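Local coordinates for protein 4-hydroxy-tetrahydrodipicolinate synthase (Methylacidiphilum fumariolicum SolV, PDB 6T3T) that probably catalyses the condensation of pyruvate with aspartate semialdehyde to 4-hydroxy-tetrahydrodipicolinate, a step of lysine biosynthesis, and works as a homotetramer, at residues Asn209-Pro214 and Tyr238-Asp243; Val215-Arg220 and Arg231-Thr236; Val253-Ala258 and Glu280-Thr285. All coordinates share one frame; numbering follows the deposited sequence.

Interaction 1 (Asn209-Pro214 and Tyr238-Asp243); sequences NLFPRP and YPLFRD
Leu-240 presses one methyl against the rim of the Phe-211 ring. This is the tight part of the contact. Leu-240 CD2 lies 3.4 Å from Phe-211 CE2 and equally close to CD2 of that ring. The methyl sits near the ring plane, so it meets the C-H edge and not the pi face. Leu-240 holds its CG anti to the backbone N (chi1 -180°), which carries both methyls out across the gap. Its other methyl is more loosely placed. Leu-240 CD1 is 4.5 Å from Leu-210 CD1, at the limit of contact. Phe-211 is partly exposed, whereas both leucines are buried.

Phe-211 is the N-cap of helix 212-223, the last helix of the TIM barrel. The contact therefore joins the loop after strand 202-205 to helix 227-243 of the C-terminal helical region. Leu-293 and Thr-289 of helix 276-295 add to the packing around Phe-211 and Leu-240.

A polar cluster lies on the far side of helix 227-243, toward partly exposed Arg-242. Arg-242 NH1 forms a salt bridge with Asp-243 OD2 at 3.2 Å, with an N-H...O angle of 159°. The oxygen lies close to the guanidinium plane, but it is met from above the plane of its own carboxylate. Pro-239 CA covers one guanidinium face, 3.7 Å above its centre. Asp-243 OD2 also lies very close to Thr-285 OG1 of helix 276-295, probably as a hydrogen bond, though the separation is too short to be relied on. Lys-281 stands close by.

No hydrogen bond links the two segments. The direct join is apolar and small, so it depends on shape and burial, while the positive charges near Asp-243 would probably favour its ionised form.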
loop_
_atom_site.group_PDB
_atom_site.type_symbol
_atom_site.label_atom_id
_atom_site.label_comp_id
_atom_site.label_asym_id
_atom_site.label_seq_id
_atom_site.Cartn_x
_atom_site.Cartn_y
_atom_site.Cartn_z
ATOM N N ASN A 209 -7.265 -13.148 -26.595
ATOM C CA ASN A 209 -7.173 -12.402 -27.849
ATOM C C ASN A 209 -6.150 -13.024 -28.779
ATOM O O ASN A 209 -6.312 -13.013 -30.010
ATOM C CB ASN A 209 -6.757 -10.959 -27.582
ATOM C CG ASN A 209 -7.908 -10.063 -27.248
ATOM O OD1 ASN A 209 -8.718 -9.715 -28.114
ATOM N ND2 ASN A 209 -7.992 -9.665 -25.974
ATOM N N LEU A 210 -5.062 -13.517 -28.197
ATOM C CA LEU A 210 -3.938 -14.082 -28.909
ATOM C C LEU A 210 -4.025 -15.590 -29.000
ATOM O O LEU A 210 -3.811 -16.152 -30.080
ATOM C CB LEU A 210 -2.633 -13.699 -28.209
ATOM C CG LEU A 210 -2.176 -12.239 -28.273
ATOM C CD1 LEU A 210 -1.099 -12.015 -27.212
ATOM C CD2 LEU A 210 -1.647 -11.851 -29.694
ATOM N N PHE A 211 -4.378 -16.242 -27.888
ATOM C CA PHE A 211 -4.373 -17.701 -27.773
ATOM C C PHE A 211 -5.719 -18.152 -27.217
ATOM O O PHE A 211 -5.807 -18.631 -26.078
ATOM C CB PHE A 211 -3.208 -18.177 -26.904
ATOM C CG PHE A 211 -1.864 -17.781 -27.440
ATOM C CD1 PHE A 211 -1.317 -18.446 -28.529
ATOM C CD2 PHE A 211 -1.157 -16.723 -26.872
ATOM C CE1 PHE A 211 -0.069 -18.082 -29.045
ATOM C CE2 PHE A 211 0.093 -16.326 -27.394
ATOM C CZ PHE A 211 0.642 -17.027 -28.486
ATOM N N PRO A 212 -6.790 -18.014 -28.009
ATOM C CA PRO A 212 -8.130 -18.395 -27.516
ATOM C C PRO A 212 -8.258 -19.862 -27.129
ATOM O O PRO A 212 -8.785 -20.170 -26.061
ATOM C CB PRO A 212 -9.051 -18.035 -28.705
ATOM C CG PRO A 212 -8.165 -18.042 -29.893
ATOM C CD PRO A 212 -6.834 -17.505 -29.394
ATOM N N ARG A 213 -7.792 -20.788 -27.957
ATOM C CA ARG A 213 -7.942 -22.197 -27.592
ATOM C C ARG A 213 -7.168 -22.587 -26.343
ATOM O O ARG A 213 -7.747 -23.273 -25.484
ATOM C CB ARG A 213 -7.530 -23.112 -28.742
ATOM C CG ARG A 213 -8.643 -23.763 -29.500
ATOM C CD ARG A 213 -8.116 -24.884 -30.388
ATOM N NE ARG A 213 -9.049 -25.984 -30.443
ATOM C CZ ARG A 213 -9.883 -26.172 -31.458
ATOM N NH1 ARG A 213 -10.719 -27.183 -31.446
ATOM N NH2 ARG A 213 -9.870 -25.340 -32.487
ATOM N N PRO A 214 -5.874 -22.251 -26.191
ATOM C CA PRO A 214 -5.177 -22.619 -24.943
ATOM C C PRO A 214 -5.763 -21.986 -23.681
ATOM O O PRO A 214 -5.825 -22.644 -22.636
ATOM C CB PRO A 214 -3.740 -22.157 -25.222
ATOM C CG PRO A 214 -3.614 -22.222 -26.703
ATOM C CD PRO A 214 -4.935 -21.663 -27.162
ATOM N N TYR A 238 2.156 -18.662 -18.316
ATOM C CA TYR A 238 2.356 -17.647 -17.277
ATOM C C TYR A 238 3.255 -16.480 -17.689
ATOM O O TYR A 238 2.898 -15.324 -17.392
ATOM C CB TYR A 238 2.884 -18.289 -15.978
ATOM C CG TYR A 238 3.039 -17.207 -14.946
ATOM C CD1 TYR A 238 1.918 -16.611 -14.373
ATOM C CD2 TYR A 238 4.283 -16.689 -14.633
ATOM C CE1 TYR A 238 2.042 -15.579 -13.477
ATOM C CE2 TYR A 238 4.421 -15.656 -13.728
ATOM C CZ TYR A 238 3.298 -15.107 -13.157
ATOM O OH TYR A 238 3.439 -14.067 -12.272
ATOM N N PRO A 239 4.420 -16.684 -18.317
ATOM C CA PRO A 239 5.221 -15.515 -18.721
ATOM C C PRO A 239 4.508 -14.612 -19.714
ATOM O O PRO A 239 4.667 -13.381 -19.647
ATOM C CB PRO A 239 6.480 -16.148 -19.317
ATOM C CG PRO A 239 6.612 -17.454 -18.527
ATOM C CD PRO A 239 5.189 -17.937 -18.479
ATOM N N LEU A 240 3.697 -15.174 -20.607
ATOM C CA LEU A 240 2.856 -14.323 -21.448
ATOM C C LEU A 240 1.844 -13.546 -20.604
ATOM O O LEU A 240 1.677 -12.335 -20.785
ATOM C CB LEU A 240 2.150 -15.151 -22.531
ATOM C CG LEU A 240 1.264 -14.249 -23.431
ATOM C CD1 LEU A 240 2.089 -13.406 -24.382
ATOM C CD2 LEU A 240 0.232 -15.057 -24.192
ATOM N N PHE A 241 1.164 -14.229 -19.663
ATOM C CA PHE A 241 0.215 -13.540 -18.786
ATOM C C PHE A 241 0.853 -12.338 -18.113
ATOM O O PHE A 241 0.219 -11.282 -17.968
ATOM C CB PHE A 241 -0.321 -14.472 -17.708
ATOM C CG PHE A 241 -1.248 -15.533 -18.208
ATOM C CD1 PHE A 241 -1.814 -15.456 -19.487
ATOM C CD2 PHE A 241 -1.553 -16.611 -17.399
ATOM C CE1 PHE A 241 -2.670 -16.462 -19.954
ATOM C CE2 PHE A 241 -2.410 -17.637 -17.854
ATOM C CZ PHE A 241 -2.980 -17.554 -19.135
ATOM N N ARG A 242 2.095 -12.511 -17.642
ATOM C CA ARG A 242 2.864 -11.451 -17.000
ATOM C C ARG A 242 3.172 -10.308 -17.971
ATOM O O ARG A 242 2.944 -9.130 -17.665
ATOM C CB ARG A 242 4.151 -12.080 -16.447
ATOM C CG ARG A 242 4.982 -11.374 -15.416
ATOM C CD ARG A 242 6.375 -12.086 -15.419
ATOM N NE ARG A 242 6.948 -12.129 -16.783
ATOM C CZ ARG A 242 7.725 -13.100 -17.281
ATOM N NH1 ARG A 242 8.155 -13.016 -18.533
ATOM N NH2 ARG A 242 8.072 -14.153 -16.542
ATOM N N ASP A 243 3.712 -10.631 -19.142
ATOM C CA ASP A 243 4.135 -9.585 -20.059
ATOM C C ASP A 243 2.975 -8.900 -20.781
ATOM O O ASP A 243 3.169 -7.811 -21.328
ATOM C CB ASP A 243 5.146 -10.154 -21.051
ATOM C CG ASP A 243 6.487 -10.335 -20.412
ATOM O OD1 ASP A 243 6.671 -9.742 -19.328
ATOM O OD2 ASP A 243 7.347 -11.057 -20.951
#

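Interaction 2 (Val215-Arg220 and Arg231-Thr236); sequences VSALVR and RQLHQT
Leu-218 has its CG anti to the backbone N (chi1 -166°), and this extends CD1 to the backbone of His-234. Leu-233 has a chi1 of -101°, away from the usual staggered values, and with it CD1 lies against helix 212-223. Leu-233 CD1 is 3.6 Å from Leu-218 N. The same methyl touches Ala-217 CB at 3.9 Å, so it rests between two consecutive residues. In return, Leu-218 CD1 lies 3.6 Å from His-234 CA and 3.9 Å from His-234 CB.

The two helices form a roughly antiparallel hairpin, with an angle of 149° between their directions and segment axes 9.3 Å apart. The first is the closing helix of the TIM barrel. The second begins the C-terminal helical region. On the barrel side, Val-215 and Val-219 pack against strands 5-9 and 202-205.

No polar bond crosses between the segments. The imidazole of His-234 turns from helix 212-223 to the subunit interface, where its NE2 is hydrogen-bonded to Ser-172 of the second subunit. Trp-300 packs on both Ala-217 and Leu-233, and Leu-293 of helix 276-295 also touches Leu-233.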
loop_
_atom_site.group_PDB
_atom_site.type_symbol
_atom_site.label_atom_id
_atom_site.label_comp_id
_atom_site.label_asym_id
_atom_site.label_seq_id
_atom_site.Cartn_x
_atom_site.Cartn_y
_atom_site.Cartn_z
ATOM N N VAL A 215 -6.140 -20.707 -23.728
ATOM C CA VAL A 215 -6.693 -20.050 -22.543
ATOM C C VAL A 215 -8.017 -20.689 -22.149
ATOM O O VAL A 215 -8.277 -20.936 -20.967
ATOM C CB VAL A 215 -6.855 -18.536 -22.785
ATOM C CG1 VAL A 215 -7.717 -17.912 -21.711
ATOM C CG2 VAL A 215 -5.490 -17.858 -22.816
ATOM N N SER A 216 -8.903 -20.900 -23.130
ATOM C CA SER A 216 -10.174 -21.563 -22.852
ATOM C C SER A 216 -9.976 -23.018 -22.427
ATOM O O SER A 216 -10.748 -23.536 -21.608
ATOM C CB SER A 216 -11.087 -21.450 -24.078
ATOM O OG SER A 216 -10.655 -22.313 -25.111
ATOM N N ALA A 217 -8.962 -23.703 -22.973
ATOM C CA ALA A 217 -8.675 -25.059 -22.509
ATOM C C ALA A 217 -8.226 -25.048 -21.051
ATOM O O ALA A 217 -8.590 -25.939 -20.272
ATOM C CB ALA A 217 -7.603 -25.711 -23.377
ATOM N N LEU A 218 -7.470 -24.026 -20.657
ATOM C CA LEU A 218 -7.035 -23.929 -19.268
ATOM C C LEU A 218 -8.229 -23.989 -18.328
ATOM O O LEU A 218 -8.225 -24.737 -17.338
ATOM C CB LEU A 218 -6.217 -22.655 -19.062
ATOM C CG LEU A 218 -5.378 -22.495 -17.778
ATOM C CD1 LEU A 218 -4.211 -21.535 -17.977
ATOM C CD2 LEU A 218 -6.237 -21.968 -16.673
ATOM N N VAL A 219 -9.276 -23.222 -18.633
ATOM C CA VAL A 219 -10.440 -23.187 -17.753
ATOM C C VAL A 219 -11.176 -24.527 -17.782
ATOM O O VAL A 219 -11.555 -25.068 -16.739
ATOM C CB VAL A 219 -11.358 -22.012 -18.128
ATOM C CG1 VAL A 219 -12.682 -22.081 -17.340
ATOM C CG2 VAL A 219 -10.643 -20.709 -17.833
ATOM N N ARG A 220 -11.401 -25.073 -18.985
ATOM C CA ARG A 220 -12.105 -26.347 -19.123
ATOM C C ARG A 220 -11.378 -27.465 -18.379
ATOM O O ARG A 220 -12.014 -28.251 -17.679
ATOM C CB ARG A 220 -12.269 -26.713 -20.604
ATOM C CG ARG A 220 -13.337 -25.919 -21.313
ATOM C CD ARG A 220 -13.638 -26.493 -22.695
ATOM N NE ARG A 220 -12.528 -26.338 -23.643
ATOM C CZ ARG A 220 -12.148 -25.181 -24.178
ATOM N NH1 ARG A 220 -12.769 -24.053 -23.843
ATOM N NH2 ARG A 220 -11.137 -25.140 -25.046
ATOM N N ARG A 231 -2.641 -26.861 -14.477
ATOM C CA ARG A 231 -1.452 -26.190 -13.945
ATOM C C ARG A 231 -0.332 -26.129 -14.985
ATOM O O ARG A 231 0.352 -25.105 -15.122
ATOM C CB ARG A 231 -0.964 -26.918 -12.689
ATOM C CG ARG A 231 0.355 -26.380 -12.143
ATOM C CD ARG A 231 0.619 -26.902 -10.738
ATOM N NE ARG A 231 0.882 -28.341 -10.684
ATOM C CZ ARG A 231 0.719 -29.081 -9.584
ATOM N NH1 ARG A 231 0.280 -28.522 -8.450
ATOM N NH2 ARG A 231 1.000 -30.379 -9.609
ATOM N N GLN A 232 -0.142 -27.231 -15.716
ATOM C CA GLN A 232 0.836 -27.315 -16.793
ATOM C C GLN A 232 0.597 -26.228 -17.844
ATOM O O GLN A 232 1.543 -25.565 -18.291
ATOM C CB GLN A 232 0.744 -28.716 -17.402
ATOM C CG GLN A 232 1.951 -29.213 -18.151
ATOM C CD GLN A 232 1.805 -30.680 -18.587
ATOM O OE1 GLN A 232 0.928 -31.422 -18.116
ATOM N NE2 GLN A 232 2.650 -31.085 -19.493
ATOM N N LEU A 233 -0.670 -26.045 -18.265
ATOM C CA LEU A 233 -0.989 -25.006 -19.243
ATOM C C LEU A 233 -0.777 -23.628 -18.657
ATOM O O LEU A 233 -0.238 -22.742 -19.328
ATOM C CB LEU A 233 -2.433 -25.107 -19.743
ATOM C CG LEU A 233 -2.787 -25.729 -21.076
ATOM C CD1 LEU A 233 -4.234 -25.403 -21.468
ATOM C CD2 LEU A 233 -1.807 -25.324 -22.153
ATOM N N HIS A 234 -1.182 -23.444 -17.398
ATOM C CA HIS A 234 -0.930 -22.195 -16.692
ATOM C C HIS A 234 0.552 -21.845 -16.693
ATOM O O HIS A 234 0.933 -20.708 -16.996
ATOM C CB HIS A 234 -1.447 -22.308 -15.266
ATOM C CG HIS A 234 -0.985 -21.203 -14.390
ATOM N ND1 HIS A 234 -1.626 -19.987 -14.338
ATOM C CD2 HIS A 234 0.056 -21.121 -13.530
ATOM C CE1 HIS A 234 -0.994 -19.194 -13.493
ATOM N NE2 HIS A 234 0.034 -19.857 -12.991
ATOM N N GLN A 235 1.414 -22.818 -16.396
ATOM C CA GLN A 235 2.843 -22.496 -16.324
ATOM C C GLN A 235 3.402 -22.220 -17.713
ATOM O O GLN A 235 4.279 -21.354 -17.879
ATOM C CB GLN A 235 3.635 -23.637 -15.642
ATOM C CG GLN A 235 3.298 -23.906 -14.147
ATOM C CD GLN A 235 3.793 -25.270 -13.586
ATOM O OE1 GLN A 235 4.358 -26.092 -14.297
ATOM N NE2 GLN A 235 3.565 -25.491 -12.293
ATOM N N THR A 236 2.874 -22.914 -18.723
ATOM C CA THR A 236 3.259 -22.648 -20.103
ATOM C C THR A 236 2.907 -21.222 -20.492
ATOM O O THR A 236 3.687 -20.549 -21.175
ATOM C CB THR A 236 2.562 -23.623 -21.055
ATOM O OG1 THR A 236 2.935 -24.970 -20.742
ATOM C CG2 THR A 236 2.941 -23.317 -22.501
#

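Interaction 3 (Val253-Ala258 and Glu280-Thr285); sequences VKTALA and EKLKTT
Leu-282 meets helix 251-259 through a single methyl, CD2. The nearest partner is Thr-255 CG2, 4.0 Å from Leu-282 CD2. The same methyl lies 4.1 Å from Ala-256 N and 4.3 Å from Ala-256 CB. It therefore rests over the backbone step from Thr-255 to Ala-256, with a side-chain carbon from each residue beside it. These distances are ordinary van der Waals separations, and no hydrogen bond crosses between the segments.

The torsions explain which groups face each other. Leu-282 holds CG anti to its backbone N (chi1 177°), which projects its methyls toward the other helix. Thr-255 is split between two tasks. Its methyl CG2 is anti to the backbone N and turns to Leu-282. Its hydroxyl OG1 sits beside the backbone N and bonds to Val-251 O, one turn back in the same helix. The hydroxyl is thus satisfied within its own helix, and the carbon branch is left for the apolar contact.

The contact packs two helices of the C-terminal region that follows the TIM barrel in DapA enzymes. The small side chain of Ala-256 goes with a close approach: its CA is 7.4 Å from Lys-283 CA.

Further out, Leu-279 touches Thr-255 and Leu-286 touches Ala-256, so Leu-282 works with neighbours one turn to either side. Leu-265 also packs on Thr-255, while Leu-210 touches Ala-256 from the loop that leads into helix 212-223. Lys-254 points away from helix 276-295, and its NZ forms a salt bridge with Glu-47 and bonds to Ser-12 O and Glu-266 O. The side chain of Ala-256 lies about 11 Å from that of Thr-45, a predicted pyruvate-binding residue.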
loop_
_atom_site.group_PDB
_atom_site.type_symbol
_atom_site.label_atom_id
_atom_site.label_comp_id
_atom_site.label_asym_id
_atom_site.label_seq_id
_atom_site.Cartn_x
_atom_site.Cartn_y
_atom_site.Cartn_z
ATOM N N VAL A 253 -1.198 -6.263 -25.407
ATOM C CA VAL A 253 -1.961 -7.193 -26.236
ATOM C C VAL A 253 -2.199 -6.608 -27.628
ATOM O O VAL A 253 -2.137 -7.322 -28.630
ATOM C CB VAL A 253 -3.276 -7.628 -25.560
ATOM C CG1 VAL A 253 -4.346 -6.515 -25.546
ATOM C CG2 VAL A 253 -3.810 -8.856 -26.265
ATOM N N LYS A 254 -2.426 -5.303 -27.733
ATOM C CA LYS A 254 -2.599 -4.762 -29.080
ATOM C C LYS A 254 -1.264 -4.748 -29.830
ATOM O O LYS A 254 -1.228 -4.986 -31.039
ATOM C CB LYS A 254 -3.232 -3.363 -29.038
ATOM C CG LYS A 254 -3.443 -2.759 -30.438
ATOM C CD LYS A 254 -4.186 -1.435 -30.402
ATOM C CE LYS A 254 -5.687 -1.617 -30.488
ATOM N NZ LYS A 254 -6.305 -0.280 -30.790
ATOM N N THR A 255 -0.161 -4.481 -29.126
ATOM C CA THR A 255 1.167 -4.596 -29.726
ATOM C C THR A 255 1.444 -6.018 -30.209
ATOM O O THR A 255 2.035 -6.220 -31.279
ATOM C CB THR A 255 2.236 -4.157 -28.721
ATOM O OG1 THR A 255 2.043 -2.768 -28.412
ATOM C CG2 THR A 255 3.616 -4.340 -29.306
ATOM N N ALA A 256 1.055 -7.017 -29.418
ATOM C CA ALA A 256 1.275 -8.401 -29.829
ATOM C C ALA A 256 0.477 -8.732 -31.084
ATOM O O ALA A 256 1.020 -9.276 -32.048
ATOM C CB ALA A 256 0.908 -9.348 -28.684
ATOM N N LEU A 257 -0.812 -8.360 -31.113
ATOM C CA LEU A 257 -1.638 -8.656 -32.281
ATOM C C LEU A 257 -1.116 -7.934 -33.520
ATOM O O LEU A 257 -1.170 -8.475 -34.632
ATOM C CB LEU A 257 -3.101 -8.287 -32.017
ATOM C CG LEU A 257 -3.856 -9.219 -31.057
ATOM C CD1 LEU A 257 -5.045 -8.500 -30.477
ATOM C CD2 LEU A 257 -4.260 -10.596 -31.713
ATOM N N ALA A 258 -0.594 -6.713 -33.351
ATOM C CA ALA A 258 -0.011 -6.027 -34.509
ATOM C C ALA A 258 1.267 -6.712 -34.975
ATOM O O ALA A 258 1.567 -6.722 -36.178
ATOM C CB ALA A 258 0.267 -4.554 -34.193
ATOM N N GLU A 280 10.768 -5.428 -26.556
ATOM C CA GLU A 280 11.631 -6.569 -26.833
ATOM C C GLU A 280 11.288 -7.746 -25.939
ATOM O O GLU A 280 11.268 -8.895 -26.394
ATOM C CB GLU A 280 13.094 -6.197 -26.644
ATOM C CG GLU A 280 14.038 -7.397 -26.773
ATOM C CD GLU A 280 14.128 -7.924 -28.210
ATOM O OE1 GLU A 280 13.657 -7.220 -29.137
ATOM O OE2 GLU A 280 14.674 -9.037 -28.410
ATOM N N LYS A 281 11.070 -7.479 -24.652
ATOM C CA LYS A 281 10.657 -8.525 -23.731
ATOM C C LYS A 281 9.365 -9.180 -24.205
ATOM O O LYS A 281 9.257 -10.410 -24.226
ATOM C CB LYS A 281 10.494 -7.936 -22.327
ATOM C CG LYS A 281 9.956 -8.891 -21.286
ATOM C CD LYS A 281 10.969 -9.974 -20.984
ATOM C CE LYS A 281 10.385 -11.043 -20.068
ATOM N NZ LYS A 281 11.239 -12.291 -20.092
ATOM N N LEU A 282 8.374 -8.364 -24.591
ATOM C CA LEU A 282 7.111 -8.902 -25.088
ATOM C C LEU A 282 7.345 -9.760 -26.328
ATOM O O LEU A 282 6.807 -10.865 -26.449
ATOM C CB LEU A 282 6.120 -7.763 -25.398
ATOM C CG LEU A 282 4.814 -8.290 -25.998
ATOM C CD1 LEU A 282 4.103 -9.227 -24.982
ATOM C CD2 LEU A 282 3.894 -7.149 -26.485
ATOM N N LYS A 283 8.123 -9.241 -27.275
ATOM C CA LYS A 283 8.418 -9.974 -28.501
ATOM C C LYS A 283 9.065 -11.323 -28.193
ATOM O O LYS A 283 8.658 -12.358 -28.724
ATOM C CB LYS A 283 9.329 -9.120 -29.380
ATOM C CG LYS A 283 9.723 -9.722 -30.707
ATOM C CD LYS A 283 10.492 -8.672 -31.510
ATOM C CE LYS A 283 10.782 -9.136 -32.923
ATOM N NZ LYS A 283 11.151 -7.964 -33.792
ATOM N N THR A 284 10.085 -11.330 -27.335
ATOM C CA THR A 284 10.735 -12.596 -27.031
ATOM C C THR A 284 9.790 -13.535 -26.281
ATOM O O THR A 284 9.746 -14.733 -26.588
ATOM C CB THR A 284 12.042 -12.363 -26.259
ATOM O OG1 THR A 284 11.756 -11.727 -25.020
ATOM C CG2 THR A 284 12.992 -11.473 -27.043
ATOM N N THR A 285 9.013 -13.017 -25.306
ATOM C CA THR A 285 8.041 -13.869 -24.617
ATOM C C THR A 285 7.010 -14.448 -25.598
ATOM O O THR A 285 6.640 -15.621 -25.499
ATOM C CB THR A 285 7.300 -13.096 -23.515
ATOM O OG1 THR A 285 8.186 -12.745 -22.453
ATOM C CG2 THR A 285 6.123 -13.934 -22.943
#

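Overall arrangement
Interactions 1 and 2 share helices 212-223 and 227-243, and their centres are 9 Å apart. Interaction 2 is nested along the chain inside the loop closed by interaction 1. They touch where Pro-214 O meets Leu-233 CD1, 3.4 Å away. Interaction 3 follows in the chain and joins helices 251-259 and 276-295. Its centre is 11 Å from that of interaction 1 and 20 Å from that of interaction 2, which it does not touch. Leu-210 and Leu-257 pack between interactions 1 and 3. Together the contacts run from the last barrel helix into the C-terminal helices. Interactions 1 and 2 also reach the second subunit, linking this packing to the tetramer.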